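Local coordinates for protein Xaa-Pro Dipeptidase (Alteromonas macleodii, PDB 2QS8) that probably hydrolyses the peptide bond of dipeptides or releases the carboxy-terminal residue of short peptides, as a metal-dependent amidohydrolase that holds methionine in its active site, at residues H98-V101 / T102-S105; R183-K187 / D188-G192; A263-L266 / M267-N270. All coordinates share one frame; numbering follows the deposited sequence.

In the fold
The three contacts follow in series along the chain, each within or at the end of one helix. Interaction 1 covers the last turns of helix 88-104, before strand 107-112; interaction 2 is the end of helix 175-188, leading into strand 192-196; interaction 3 lies in helix 261-270, which joins strands 252-253 and 273-275. The last three strands named share one parallel sheet. The centres of interactions 1 and 2 are about 25 Å apart, those of 2 and 3 about 28 Å, and those of 1 and 3 about 34 Å, on opposite sides of the chain's centre. None touches another, so each is a local feature of its own helix in the TIM-barrel enzyme.

Interaction 1: residues H98-V101 / T102-S105; sequences HAYV and TFKS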
loop_
_atom_site.group_PDB
_atom_site.type_symbol
_atom_site.label_atom_id
_atom_site.label_comp_id
_atom_site.label_asym_id
_atom_site.label_seq_id
_atom_site.Cartn_x
_atom_site.Cartn_y
_atom_site.Cartn_z
ATOM N N HIS A 98 35.951 -2.623 17.777
ATOM C CA HIS A 98 35.288 -1.471 18.347
ATOM C C HIS A 98 34.628 -1.852 19.666
ATOM O O HIS A 98 34.697 -1.105 20.640
ATOM C CB HIS A 98 34.234 -0.936 17.382
ATOM C CG HIS A 98 34.806 -0.377 16.116
ATOM N ND1 HIS A 98 34.034 -0.150 14.993
ATOM C CD2 HIS A 98 36.051 0.044 15.811
ATOM C CE1 HIS A 98 34.788 0.389 14.052
ATOM N NE2 HIS A 98 36.015 0.519 14.517
ATOM N N ALA A 99 33.998 -3.018 19.691
ATOM C CA ALA A 99 33.311 -3.480 20.884
ATOM C C ALA A 99 34.295 -3.798 21.992
ATOM O O ALA A 99 34.079 -3.446 23.144
ATOM C CB ALA A 99 32.481 -4.715 20.565
ATOM N N TYR A 100 35.379 -4.473 21.639
ATOM C CA TYR A 100 36.365 -4.836 22.631
ATOM C C TYR A 100 37.030 -3.629 23.310
ATOM O O TYR A 100 37.171 -3.615 24.538
ATOM C CB TYR A 100 37.435 -5.736 22.023
ATOM C CG TYR A 100 38.385 -6.240 23.064
ATOM C CD1 TYR A 100 37.939 -7.075 24.091
ATOM C CD2 TYR A 100 39.715 -5.820 23.084
ATOM C CE1 TYR A 100 38.794 -7.475 25.116
ATOM C CE2 TYR A 100 40.579 -6.211 24.105
ATOM C CZ TYR A 100 40.112 -7.037 25.116
ATOM O OH TYR A 100 40.961 -7.425 26.125
ATOM N N VAL A 101 37.433 -2.624 22.536
ATOM C CA VAL A 101 38.068 -1.461 23.142
ATOM C C VAL A 101 37.090 -0.676 24.017
ATOM O O VAL A 101 37.491 -0.039 24.991
ATOM C CB VAL A 101 38.674 -0.493 22.077
ATOM C CG1 VAL A 101 39.678 -1.233 21.204
ATOM C CG2 VAL A 101 37.569 0.125 21.234
ATOM N N THR A 102 35.809 -0.725 23.664
ATOM C CA THR A 102 34.787 -0.018 24.418
ATOM C C THR A 102 34.562 -0.741 25.739
ATOM O O THR A 102 34.386 -0.122 26.788
ATOM C CB THR A 102 33.461 0.041 23.632
ATOM O OG1 THR A 102 33.649 0.780 22.414
ATOM C CG2 THR A 102 32.382 0.720 24.462
ATOM N N PHE A 103 34.580 -2.061 25.657
ATOM C CA PHE A 103 34.386 -2.939 26.797
ATOM C C PHE A 103 35.570 -2.779 27.739
ATOM O O PHE A 103 35.396 -2.619 28.942
ATOM C CB PHE A 103 34.263 -4.385 26.287
ATOM C CG PHE A 103 34.170 -5.423 27.371
ATOM C CD1 PHE A 103 33.154 -5.382 28.317
ATOM C CD2 PHE A 103 35.085 -6.466 27.419
ATOM C CE1 PHE A 103 33.048 -6.374 29.298
ATOM C CE2 PHE A 103 34.987 -7.459 28.392
ATOM C CZ PHE A 103 33.967 -7.412 29.335
ATOM N N LYS A 104 36.772 -2.795 27.174
ATOM C CA LYS A 104 37.990 -2.654 27.955
ATOM C C LYS A 104 38.101 -1.287 28.626
ATOM O O LYS A 104 38.801 -1.140 29.618
ATOM C CB LYS A 104 39.199 -2.903 27.059
ATOM C CG LYS A 104 40.552 -2.626 27.701
ATOM C CD LYS A 104 41.680 -2.765 26.672
ATOM C CE LYS A 104 43.043 -2.384 27.248
ATOM N NZ LYS A 104 44.128 -2.449 26.210
ATOM N N SER A 105 37.412 -0.283 28.098
ATOM C CA SER A 105 37.472 1.045 28.699
ATOM C C SER A 105 36.495 1.181 29.880
ATOM O O SER A 105 36.400 2.239 30.505
ATOM C CB SER A 105 37.183 2.122 27.649
ATOM O OG SER A 105 35.799 2.213 27.352
#
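T102 folds its hydroxyl back onto the preceding turn of helix 88-104, where OG1 donates to the carbonyl O of H98 at 2.8 Å. The torsion explains the reach: OG1 stands anti to the carbonyl carbon and beside the backbone N (chi1 -63°), which turns it toward the residue four places earlier. That carbonyl also takes the backbone N of T102, and the two donors come from opposite faces of its plane, so H98 O is gripped by two bonds from one residue. A valine in place of T102 would keep the bulk but is likely to leave H98 O with the backbone bond alone and the side chain less fixed in rotation. V101 crosses the T102 side chain at about a right angle, its CG2 4.1 Å from T102 OG1.

On another side of the helix the Y100 and F103 rings meet loosely, CD1 of Y100 lying 4.4 Å from CD2 of F103. The tyrosine carbon comes to the edge of the F103 ring, near its plane, whereas F103 approaches the Y100 ring obliquely. K104 runs out extended, and its CD passes the same tyrosine ring obliquely at 4.4 Å from CE2. Beyond the segment F103 packs edge-to-face with Y410, while H98 bonds through ND1 to the backbone N of G73 and stacks on H334.

The final residue turns its hydroxyl back as well: S105 OG donates to T102 O at 2.8 Å, while S105 N reaches V101 O only weakly. Side-chain hydroxyls therefore supply extra bonds to carbonyls near the helix end, one to H98 O and one to T102 O, while F103 sets its apolar ring against V403, K405 and Y410 of the C-terminal strands.

Interaction 2: residues R183-K187 / D188-G192; sequences RQRYK and DGADG
D188 divides its carboxylate between two side chains of the preceding turn, OD1 going to Q184 and OD2 to R185. The salt bridge from R185 NH1 to D188 OD2 measures 2.9 Å; the oxygen is met nearly along its C-O axis and sits at the guanidinium edge, somewhat tilted from its plane. The two side chains run alongside each other and point the same way, with their flat groups 43° apart. R185 achieves this through an unusual shape: chi1 is -109°, away from the staggered positions, and the chain then bends at chi2 and chi3, folding the guanidinium back so that CB of Q184 lies over one face, toward its rim.

Q184 takes a different route. Its CG is anti to the backbone N, and a bend at chi2 brings NE2 to D188 OD1 at 3.1 Å, from above the carboxylate plane. The same NE2 also bonds Y162 OH of the second subunit, and R185 NH2 has a further acceptor in E168 O. K187 remains extended and sends NZ across the interface to D152 and T154 of the second subunit.

The helix ends in a Schellman motif, with G189 as its C-prime residue. A190 N bonds R185 O at 2.9 Å, while the inner bond from G189 N to Y186 O is weak at 3.2 Å. G189 has a phi of 110°, where a CB would collide with the carbonyl O of D188. A water donates to both Y186 O and A190 O, spanning the turn, and CB of A190 packs 4.1 Å from CB of R185.

Chemically, an acid in the last helical turn gives an arginine a charge partner and an amide an acceptor, and probably helps fix the amide that faces the second subunit and the guanidinium that binds E168 O in its own chain.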
loop_
_atom_site.group_PDB
_atom_site.type_symbol
_atom_site.label_atom_id
_atom_site.label_comp_id
_atom_site.label_asym_id
_atom_site.label_seq_id
_atom_site.Cartn_x
_atom_site.Cartn_y
_atom_site.Cartn_z
ATOM N N ARG A 183 8.488 -4.928 12.271
ATOM C CA ARG A 183 8.461 -6.376 12.326
ATOM C C ARG A 183 9.711 -7.000 11.693
ATOM O O ARG A 183 10.182 -8.043 12.157
ATOM C CB ARG A 183 7.184 -6.899 11.667
ATOM C CG ARG A 183 5.942 -6.705 12.555
ATOM C CD ARG A 183 4.636 -6.988 11.821
ATOM N NE ARG A 183 3.474 -6.906 12.701
ATOM C CZ ARG A 183 2.261 -6.531 12.301
ATOM N NH1 ARG A 183 2.044 -6.200 11.031
ATOM N NH2 ARG A 183 1.264 -6.479 13.160
ATOM N N GLN A 184 10.261 -6.358 10.655
ATOM C CA GLN A 184 11.468 -6.874 10.013
ATOM C C GLN A 184 12.641 -6.836 10.992
ATOM O O GLN A 184 13.488 -7.727 10.994
ATOM C CB GLN A 184 11.834 -6.047 8.773
ATOM C CG GLN A 184 13.019 -6.597 8.002
ATOM C CD GLN A 184 12.760 -8.001 7.487
ATOM O OE1 GLN A 184 11.658 -8.312 7.030
ATOM N NE2 GLN A 184 13.779 -8.857 7.547
ATOM N N ARG A 185 12.691 -5.795 11.817
ATOM C CA ARG A 185 13.768 -5.693 12.793
ATOM C C ARG A 185 13.600 -6.810 13.828
ATOM O O ARG A 185 14.580 -7.379 14.297
ATOM C CB ARG A 185 13.768 -4.308 13.445
ATOM C CG ARG A 185 14.946 -3.429 13.011
ATOM C CD ARG A 185 15.460 -3.789 11.610
ATOM N NE ARG A 185 14.644 -3.200 10.567
ATOM C CZ ARG A 185 14.700 -3.523 9.282
ATOM N NH1 ARG A 185 15.537 -4.447 8.841
ATOM N NH2 ARG A 185 13.897 -2.902 8.432
ATOM N N TYR A 186 12.354 -7.118 14.170
ATOM C CA TYR A 186 12.080 -8.208 15.100
ATOM C C TYR A 186 12.562 -9.511 14.438
ATOM O O TYR A 186 13.163 -10.376 15.077
ATOM C CB TYR A 186 10.568 -8.315 15.364
ATOM C CG TYR A 186 10.117 -9.663 15.862
ATOM C CD1 TYR A 186 10.417 -10.097 17.159
ATOM C CD2 TYR A 186 9.395 -10.520 15.036
ATOM C CE1 TYR A 186 10.004 -11.353 17.616
ATOM C CE2 TYR A 186 8.977 -11.771 15.477
ATOM C CZ TYR A 186 9.282 -12.183 16.768
ATOM O OH TYR A 186 8.854 -13.412 17.203
ATOM N N LYS A 187 12.291 -9.617 13.143
ATOM C CA LYS A 187 12.657 -10.793 12.372
ATOM C C LYS A 187 14.171 -10.943 12.294
ATOM O O LYS A 187 14.671 -12.048 12.417
ATOM C CB LYS A 187 12.043 -10.703 10.964
ATOM C CG LYS A 187 12.200 -11.937 10.076
ATOM C CD LYS A 187 11.388 -11.764 8.777
ATOM C CE LYS A 187 11.600 -12.936 7.829
ATOM N NZ LYS A 187 10.611 -12.921 6.732
ATOM N N ASP A 188 14.892 -9.837 12.113
ATOM C CA ASP A 188 16.346 -9.893 12.028
ATOM C C ASP A 188 16.990 -10.270 13.370
ATOM O O ASP A 188 18.131 -10.723 13.400
ATOM C CB ASP A 188 16.928 -8.555 11.570
ATOM C CG ASP A 188 16.504 -8.173 10.159
ATOM O OD1 ASP A 188 16.297 -9.072 9.313
ATOM O OD2 ASP A 188 16.399 -6.963 9.896
ATOM N N GLY A 189 16.254 -10.070 14.463
ATOM C CA GLY A 189 16.769 -10.389 15.784
ATOM C C GLY A 189 17.065 -9.186 16.674
ATOM O O GLY A 189 17.747 -9.329 17.678
ATOM N N ALA A 190 16.555 -8.006 16.324
ATOM C CA ALA A 190 16.801 -6.799 17.126
ATOM C C ALA A 190 16.094 -6.784 18.492
ATOM O O ALA A 190 15.024 -7.373 18.653
ATOM C CB ALA A 190 16.393 -5.566 16.335
ATOM N N ASP A 191 16.697 -6.110 19.467
ATOM C CA ASP A 191 16.124 -5.988 20.814
ATOM C C ASP A 191 15.210 -4.775 20.850
ATOM O O ASP A 191 14.247 -4.730 21.616
ATOM C CB ASP A 191 17.212 -5.787 21.880
ATOM C CG ASP A 191 18.216 -6.913 21.922
ATOM O OD1 ASP A 191 19.365 -6.711 21.464
ATOM O OD2 ASP A 191 17.848 -7.997 22.419
ATOM N N GLY A 192 15.525 -3.784 20.020
ATOM C CA GLY A 192 14.731 -2.571 19.978
ATOM C C GLY A 192 14.658 -1.917 18.614
ATOM O O GLY A 192 15.136 -2.451 17.608
HETATM O O HOH W 1 14.013 -9.738 17.890
#

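Interaction 3: residues A263-L266 / M267-N270; sequences AMDL and MIEN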
loop_
_atom_site.group_PDB
_atom_site.type_symbol
_atom_site.label_atom_id
_atom_site.label_comp_id
_atom_site.label_asym_id
_atom_site.label_seq_id
_atom_site.Cartn_x
_atom_site.Cartn_y
_atom_site.Cartn_z
ATOM N N ALA A 263 8.937 20.844 24.407
ATOM C CA ALA A 263 9.424 19.481 24.270
ATOM C C ALA A 263 9.940 18.975 25.610
ATOM O O ALA A 263 9.752 17.816 25.945
ATOM C CB ALA A 263 10.528 19.412 23.224
HETATM N N MSE A 264 10.581 19.858 26.369
HETATM C CA MSE A 264 11.114 19.491 27.664
HETATM C C MSE A 264 10.035 19.084 28.648
HETATM O O MSE A 264 10.171 18.063 29.311
HETATM C CB MSE A 264 11.943 20.633 28.219
HETATM C CG MSE A 264 13.169 20.896 27.377
HETATM SE SE MSE A 264 14.475 22.103 28.240
HETATM C CE MSE A 264 13.861 23.848 27.654
ATOM N N ASP A 265 8.961 19.864 28.736
ATOM C CA ASP A 265 7.872 19.519 29.639
ATOM C C ASP A 265 7.184 18.237 29.166
ATOM O O ASP A 265 6.741 17.422 29.975
ATOM C CB ASP A 265 6.853 20.658 29.731
ATOM C CG ASP A 265 7.405 21.875 30.460
ATOM O OD1 ASP A 265 8.085 21.685 31.490
ATOM O OD2 ASP A 265 7.153 23.017 30.022
ATOM N N LEU A 266 7.085 18.061 27.856
ATOM C CA LEU A 266 6.470 16.854 27.325
ATOM C C LEU A 266 7.299 15.645 27.736
ATOM O O LEU A 266 6.756 14.632 28.154
ATOM C CB LEU A 266 6.370 16.928 25.800
ATOM C CG LEU A 266 5.227 17.794 25.268
ATOM C CD1 LEU A 266 5.365 17.967 23.767
ATOM C CD2 LEU A 266 3.888 17.138 25.612
HETATM N N MSE A 267 8.620 15.750 27.629
HETATM C CA MSE A 267 9.483 14.638 28.006
HETATM C C MSE A 267 9.394 14.309 29.488
HETATM O O MSE A 267 9.469 13.144 29.878
HETATM C CB MSE A 267 10.924 14.945 27.631
HETATM C CG MSE A 267 11.192 14.792 26.159
HETATM SE SE MSE A 267 13.066 15.217 25.812
HETATM C CE MSE A 267 13.921 13.520 26.359
ATOM N N ILE A 268 9.222 15.340 30.307
ATOM C CA ILE A 268 9.099 15.145 31.739
ATOM C C ILE A 268 7.768 14.463 32.049
ATOM O O ILE A 268 7.706 13.542 32.855
ATOM C CB ILE A 268 9.163 16.490 32.487
ATOM C CG1 ILE A 268 10.554 17.101 32.306
ATOM C CG2 ILE A 268 8.865 16.284 33.965
ATOM C CD1 ILE A 268 10.680 18.504 32.838
ATOM N N GLU A 269 6.709 14.917 31.393
ATOM C CA GLU A 269 5.378 14.358 31.605
ATOM C C GLU A 269 5.254 12.904 31.166
ATOM O O GLU A 269 4.549 12.119 31.796
ATOM C CB GLU A 269 4.348 15.191 30.852
ATOM C CG GLU A 269 2.910 14.767 31.059
ATOM C CD GLU A 269 1.977 15.385 30.024
ATOM O OE1 GLU A 269 2.062 16.614 29.794
ATOM O OE2 GLU A 269 1.156 14.641 29.441
ATOM N N ASN A 270 5.930 12.557 30.075
ATOM C CA ASN A 270 5.883 11.203 29.534
ATOM C C ASN A 270 7.018 10.323 30.061
ATOM O O ASN A 270 7.060 9.131 29.781
ATOM C CB ASN A 270 5.940 11.249 27.999
ATOM C CG ASN A 270 4.693 11.868 27.378
ATOM O OD1 ASN A 270 3.611 11.287 27.417
ATOM N ND2 ASN A 270 4.844 13.055 26.807
#
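L266 O and N270 N close the last of four successive i to i+4 backbone bonds that carry the chain from 263-266 into 267-270 as one helix. M267 N to A263 O and E269 N to D265 O are both 2.9 Å, and I268 N to M264 O is 3.1 Å. N-H...O angles of 149° to 160° across the four fit alpha-helical bonding.

N270 adds a side-chain bond to the same carbonyl. Its ND2 donates to L266 O at 2.8 Å, and because N270 N bonds that oxygen from the opposite face, L266 O is held by two donors. The amide nitrogen stands above the carbonyl plane, 43° out of it. CG of N270 is anti to its own carbonyl carbon, which folds the amide back against the helix.

I268 lays its CG1 against the backbone, 3.2 Å from M264 O. Selenomethionine M267 also begins close to the main chain, with CG 3.4 Å from A263 O, before the chain bends at chi3; its outside neighbours include M242 and I246 of helix 239-248, T272 and V321.

Beyond the segment L266 likewise touches I246, while M264, also a selenomethionine, packs on M259 and V321. D260 OD1 accepts from A263 N near the start of the helix. One side is thus packed against protein while D265, I268, E269 and N270 are exposed, as for an outer helix of a beta-alpha-beta crossover, here linking parallel strands 252-253 and 273-275 of the TIM barrel.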